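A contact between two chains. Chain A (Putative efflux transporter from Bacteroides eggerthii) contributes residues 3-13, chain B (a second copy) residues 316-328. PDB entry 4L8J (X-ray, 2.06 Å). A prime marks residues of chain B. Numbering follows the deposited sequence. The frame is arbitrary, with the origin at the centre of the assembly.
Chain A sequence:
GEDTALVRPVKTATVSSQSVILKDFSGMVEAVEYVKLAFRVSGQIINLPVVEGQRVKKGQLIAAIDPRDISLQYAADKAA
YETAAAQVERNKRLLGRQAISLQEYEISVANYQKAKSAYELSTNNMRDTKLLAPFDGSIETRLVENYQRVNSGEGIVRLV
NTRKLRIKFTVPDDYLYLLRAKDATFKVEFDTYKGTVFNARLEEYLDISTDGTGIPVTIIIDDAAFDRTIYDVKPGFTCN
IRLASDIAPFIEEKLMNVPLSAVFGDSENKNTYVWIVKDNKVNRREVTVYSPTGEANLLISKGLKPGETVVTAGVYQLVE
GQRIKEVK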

# COMPACT_ATOMS: atom_id res chain seq x y z
N ASP A 3 -13.37 40.44 -1.57
CA ASP A 3 -14.70 39.84 -1.46
C ASP A 3 -14.82 38.65 -2.44
O ASP A 3 -13.80 38.12 -2.89
CB ASP A 3 -15.78 40.91 -1.71
CG ASP A 3 -15.97 41.37 -3.16
OD1 ASP A 3 -14.95 41.45 -3.90
OD2 ASP A 3 -17.13 41.64 -3.55
N THR A 4 -16.07 38.22 -2.78
CA THR A 4 -16.32 37.14 -3.73
C THR A 4 -16.07 37.65 -5.19
O THR A 4 -15.74 36.86 -6.07
CB THR A 4 -17.74 36.55 -3.55
OG1 THR A 4 -18.71 37.59 -3.71
CG2 THR A 4 -17.94 35.81 -2.21
N ALA A 5 -16.23 38.98 -5.42
CA ALA A 5 -16.03 39.62 -6.72
C ALA A 5 -14.52 39.69 -7.08
O ALA A 5 -14.19 39.82 -8.27
CB ALA A 5 -16.65 41.00 -6.74
N LEU A 6 -13.62 39.58 -6.06
CA LEU A 6 -12.18 39.57 -6.26
C LEU A 6 -11.83 38.23 -6.87
O LEU A 6 -11.97 37.19 -6.23
CB LEU A 6 -11.41 39.85 -4.97
CG LEU A 6 -10.00 40.44 -5.14
CD1 LEU A 6 -10.07 41.92 -5.56
CD2 LEU A 6 -9.19 40.37 -3.84
N VAL A 7 -11.44 38.25 -8.13
CA VAL A 7 -11.11 37.06 -8.90
C VAL A 7 -9.71 36.64 -8.54
O VAL A 7 -8.78 37.42 -8.66
CB VAL A 7 -11.31 37.27 -10.41
CG1 VAL A 7 -10.99 36.01 -11.21
CG2 VAL A 7 -12.74 37.71 -10.69
N ARG A 8 -9.59 35.39 -8.07
CA ARG A 8 -8.34 34.80 -7.62
C ARG A 8 -7.87 33.75 -8.60
O ARG A 8 -8.64 32.85 -8.92
CB ARG A 8 -8.56 34.17 -6.22
CG ARG A 8 -7.29 33.80 -5.43
CD ARG A 8 -6.59 35.01 -4.81
NE ARG A 8 -7.45 35.73 -3.87
CZ ARG A 8 -7.05 36.76 -3.13
NH1 ARG A 8 -5.80 37.20 -3.22
NH2 ARG A 8 -7.90 37.35 -2.30
N PRO A 9 -6.60 33.80 -9.06
CA PRO A 9 -6.09 32.71 -9.92
C PRO A 9 -5.87 31.45 -9.06
O PRO A 9 -5.43 31.56 -7.92
CB PRO A 9 -4.78 33.26 -10.49
CG PRO A 9 -4.31 34.23 -9.47
CD PRO A 9 -5.54 34.78 -8.75
N VAL A 10 -6.27 30.28 -9.57
CA VAL A 10 -6.14 29.02 -8.80
C VAL A 10 -5.71 27.91 -9.72
O VAL A 10 -6.13 27.90 -10.88
CB VAL A 10 -7.47 28.60 -8.06
CG1 VAL A 10 -7.89 29.60 -6.98
CG2 VAL A 10 -8.61 28.34 -9.03
N LYS A 11 -4.92 26.95 -9.20
CA LYS A 11 -4.63 25.71 -9.95
C LYS A 11 -5.70 24.72 -9.52
O LYS A 11 -6.21 24.80 -8.40
CB LYS A 11 -3.21 25.18 -9.70
CG LYS A 11 -2.11 25.99 -10.38
CD LYS A 11 -0.74 25.32 -10.23
CE LYS A 11 0.42 26.23 -10.58
NZ LYS A 11 0.68 27.24 -9.52
N THR A 12 -6.15 23.87 -10.46
CA THR A 12 -7.21 22.90 -10.19
C THR A 12 -6.84 21.53 -10.73
O THR A 12 -5.91 21.40 -11.53
CB THR A 12 -8.54 23.34 -10.85
OG1 THR A 12 -8.37 23.29 -12.27
CG2 THR A 12 -9.04 24.72 -10.39
N ALA A 13 -7.63 20.53 -10.36
CA ALA A 13 -7.52 19.17 -10.87
C ALA A 13 -8.89 18.58 -10.92
O ALA A 13 -9.79 19.05 -10.21
CB ALA A 13 -6.61 18.33 -9.98
N TYR B 316 -5.87 28.84 0.56
CA TYR B 316 -5.92 29.71 1.75
C TYR B 316 -6.38 31.16 1.46
O TYR B 316 -6.69 31.89 2.39
CB TYR B 316 -4.56 29.74 2.49
CG TYR B 316 -4.12 28.37 2.98
CD1 TYR B 316 -4.87 27.68 3.93
CD2 TYR B 316 -2.98 27.76 2.47
CE1 TYR B 316 -4.49 26.40 4.36
CE2 TYR B 316 -2.57 26.50 2.92
CZ TYR B 316 -3.33 25.82 3.87
OH TYR B 316 -2.94 24.58 4.30
N GLN B 317 -6.48 31.54 0.20
CA GLN B 317 -6.88 32.90 -0.15
C GLN B 317 -8.30 32.92 -0.75
O GLN B 317 -8.60 33.75 -1.60
CB GLN B 317 -5.86 33.46 -1.14
CG GLN B 317 -4.44 33.54 -0.57
CD GLN B 317 -3.44 33.36 -1.67
OE1 GLN B 317 -3.21 32.24 -2.16
NE2 GLN B 317 -2.83 34.45 -2.10
N LEU B 318 -9.17 32.02 -0.31
CA LEU B 318 -10.52 31.90 -0.86
C LEU B 318 -11.60 31.91 0.21
O LEU B 318 -11.38 31.44 1.32
CB LEU B 318 -10.64 30.59 -1.66
CG LEU B 318 -9.83 30.50 -2.93
CD1 LEU B 318 -9.85 29.08 -3.47
CD2 LEU B 318 -10.33 31.48 -3.97
N VAL B 319 -12.78 32.40 -0.17
CA VAL B 319 -13.98 32.41 0.67
C VAL B 319 -15.14 31.78 -0.13
O VAL B 319 -15.08 31.72 -1.35
CB VAL B 319 -14.37 33.82 1.25
CG1 VAL B 319 -13.23 34.42 2.06
CG2 VAL B 319 -14.83 34.77 0.15
N GLU B 320 -16.17 31.29 0.57
CA GLU B 320 -17.35 30.66 -0.02
C GLU B 320 -17.96 31.54 -1.12
O GLU B 320 -18.23 32.71 -0.89
CB GLU B 320 -18.39 30.41 1.10
CG GLU B 320 -19.61 29.60 0.67
CD GLU B 320 -19.33 28.18 0.21
OE1 GLU B 320 -18.29 27.62 0.59
OE2 GLU B 320 -20.19 27.61 -0.50
N GLY B 321 -18.13 30.97 -2.31
CA GLY B 321 -18.73 31.66 -3.45
C GLY B 321 -17.81 32.56 -4.26
O GLY B 321 -18.25 33.13 -5.26
N GLN B 322 -16.53 32.69 -3.85
CA GLN B 322 -15.59 33.58 -4.54
C GLN B 322 -15.33 33.15 -5.99
O GLN B 322 -15.18 31.97 -6.28
CB GLN B 322 -14.25 33.66 -3.78
CG GLN B 322 -13.28 34.70 -4.34
CD GLN B 322 -12.17 35.08 -3.39
OE1 GLN B 322 -12.01 34.53 -2.31
NE2 GLN B 322 -11.38 36.07 -3.77
N ARG B 323 -15.28 34.12 -6.90
CA ARG B 323 -14.92 33.91 -8.29
C ARG B 323 -13.44 33.54 -8.40
O ARG B 323 -12.61 34.08 -7.66
CB ARG B 323 -15.15 35.19 -9.12
CG ARG B 323 -16.55 35.73 -9.21
CD ARG B 323 -16.46 37.00 -10.05
NE ARG B 323 -17.76 37.54 -10.46
CZ ARG B 323 -18.47 37.10 -11.49
NH1 ARG B 323 -18.04 36.07 -12.21
NH2 ARG B 323 -19.63 37.67 -11.80
N ILE B 324 -13.11 32.69 -9.38
CA ILE B 324 -11.72 32.31 -9.59
C ILE B 324 -11.37 32.37 -11.06
O ILE B 324 -12.25 32.42 -11.92
CB ILE B 324 -11.41 30.88 -8.99
CG1 ILE B 324 -12.33 29.77 -9.56
CG2 ILE B 324 -11.42 30.86 -7.47
CD1 ILE B 324 -11.89 29.18 -10.89
N LYS B 325 -10.07 32.23 -11.36
CA LYS B 325 -9.60 32.06 -12.71
C LYS B 325 -8.67 30.85 -12.67
O LYS B 325 -7.72 30.83 -11.87
CB LYS B 325 -8.93 33.32 -13.31
CG LYS B 325 -8.49 33.08 -14.75
CD LYS B 325 -7.61 34.17 -15.30
CE LYS B 325 -7.08 33.72 -16.62
NZ LYS B 325 -7.87 34.26 -17.73
N GLU B 326 -8.98 29.83 -13.46
CA GLU B 326 -8.15 28.64 -13.51
C GLU B 326 -6.88 28.98 -14.28
O GLU B 326 -6.95 29.52 -15.38
CB GLU B 326 -8.92 27.47 -14.15
CG GLU B 326 -10.10 27.00 -13.30
CD GLU B 326 -10.70 25.64 -13.62
OE1 GLU B 326 -9.94 24.70 -13.92
OE2 GLU B 326 -11.94 25.51 -13.52
N VAL B 327 -5.71 28.76 -13.65
CA VAL B 327 -4.41 29.06 -14.28
C VAL B 327 -3.59 27.76 -14.33
O VAL B 327 -3.81 26.87 -13.51
CB VAL B 327 -3.64 30.25 -13.61
CG1 VAL B 327 -4.41 31.56 -13.73
CG2 VAL B 327 -3.28 29.96 -12.15
N LYS B 328 -2.67 27.65 -15.31
CA LYS B 328 -1.84 26.45 -15.48
C LYS B 328 -0.59 26.50 -14.58
O LYS B 328 0.15 27.51 -14.62
CB LYS B 328 -1.44 26.27 -16.97
OXT LYS B 328 -0.37 25.53 -13.82
O HOH W 1 -5.00 24.55 -13.23

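Arg8, Thr4 and Val10 cover the most surface in this contact, where the strand of chain A that starts at Arg8 pairs in parallel with 324′-326′. Arg8 is fixed through its backbone: its N makes a weak hydrogen bond to Arg323′ O (3.3 Å), and its O accepts from Lys325′ N (2.9 Å). Its side chain lies on the same sheet face as those of Val10, Ile324′ and Glu326′; the guanidinium carries Gln317′ CB over one face, with Gln322′ NE2 at its edge. Val10 continues the ladder, its N donating to Lys325′ O (2.8 Å) and its O accepting from Val327′ N (2.9 Å). Its compact branched side chain is buried, with CG1 3.8 Å from Ile324′ CG2 and 4.1 Å from Leu318′ CD1. Thr4, before the strand, sits against the type II turn Val319′-Gln322′: its O accepts from Arg323′ N (2.9 Å), while its methyl CG2 lies 4.0 Å from Val319′ CG2. Gly321′ suits the turn because its positive phi favours glycine. Gln322′ uses both ends of its amide, OE1 accepting from Val319′ N (3.1 Å) and NE2 donating to Leu6 O (2.8 Å). Beyond Val10, Thr12 OG1 donates to Glu326′ OE1 (2.7 Å), and a water bridges Thr12 N and Val327′ O.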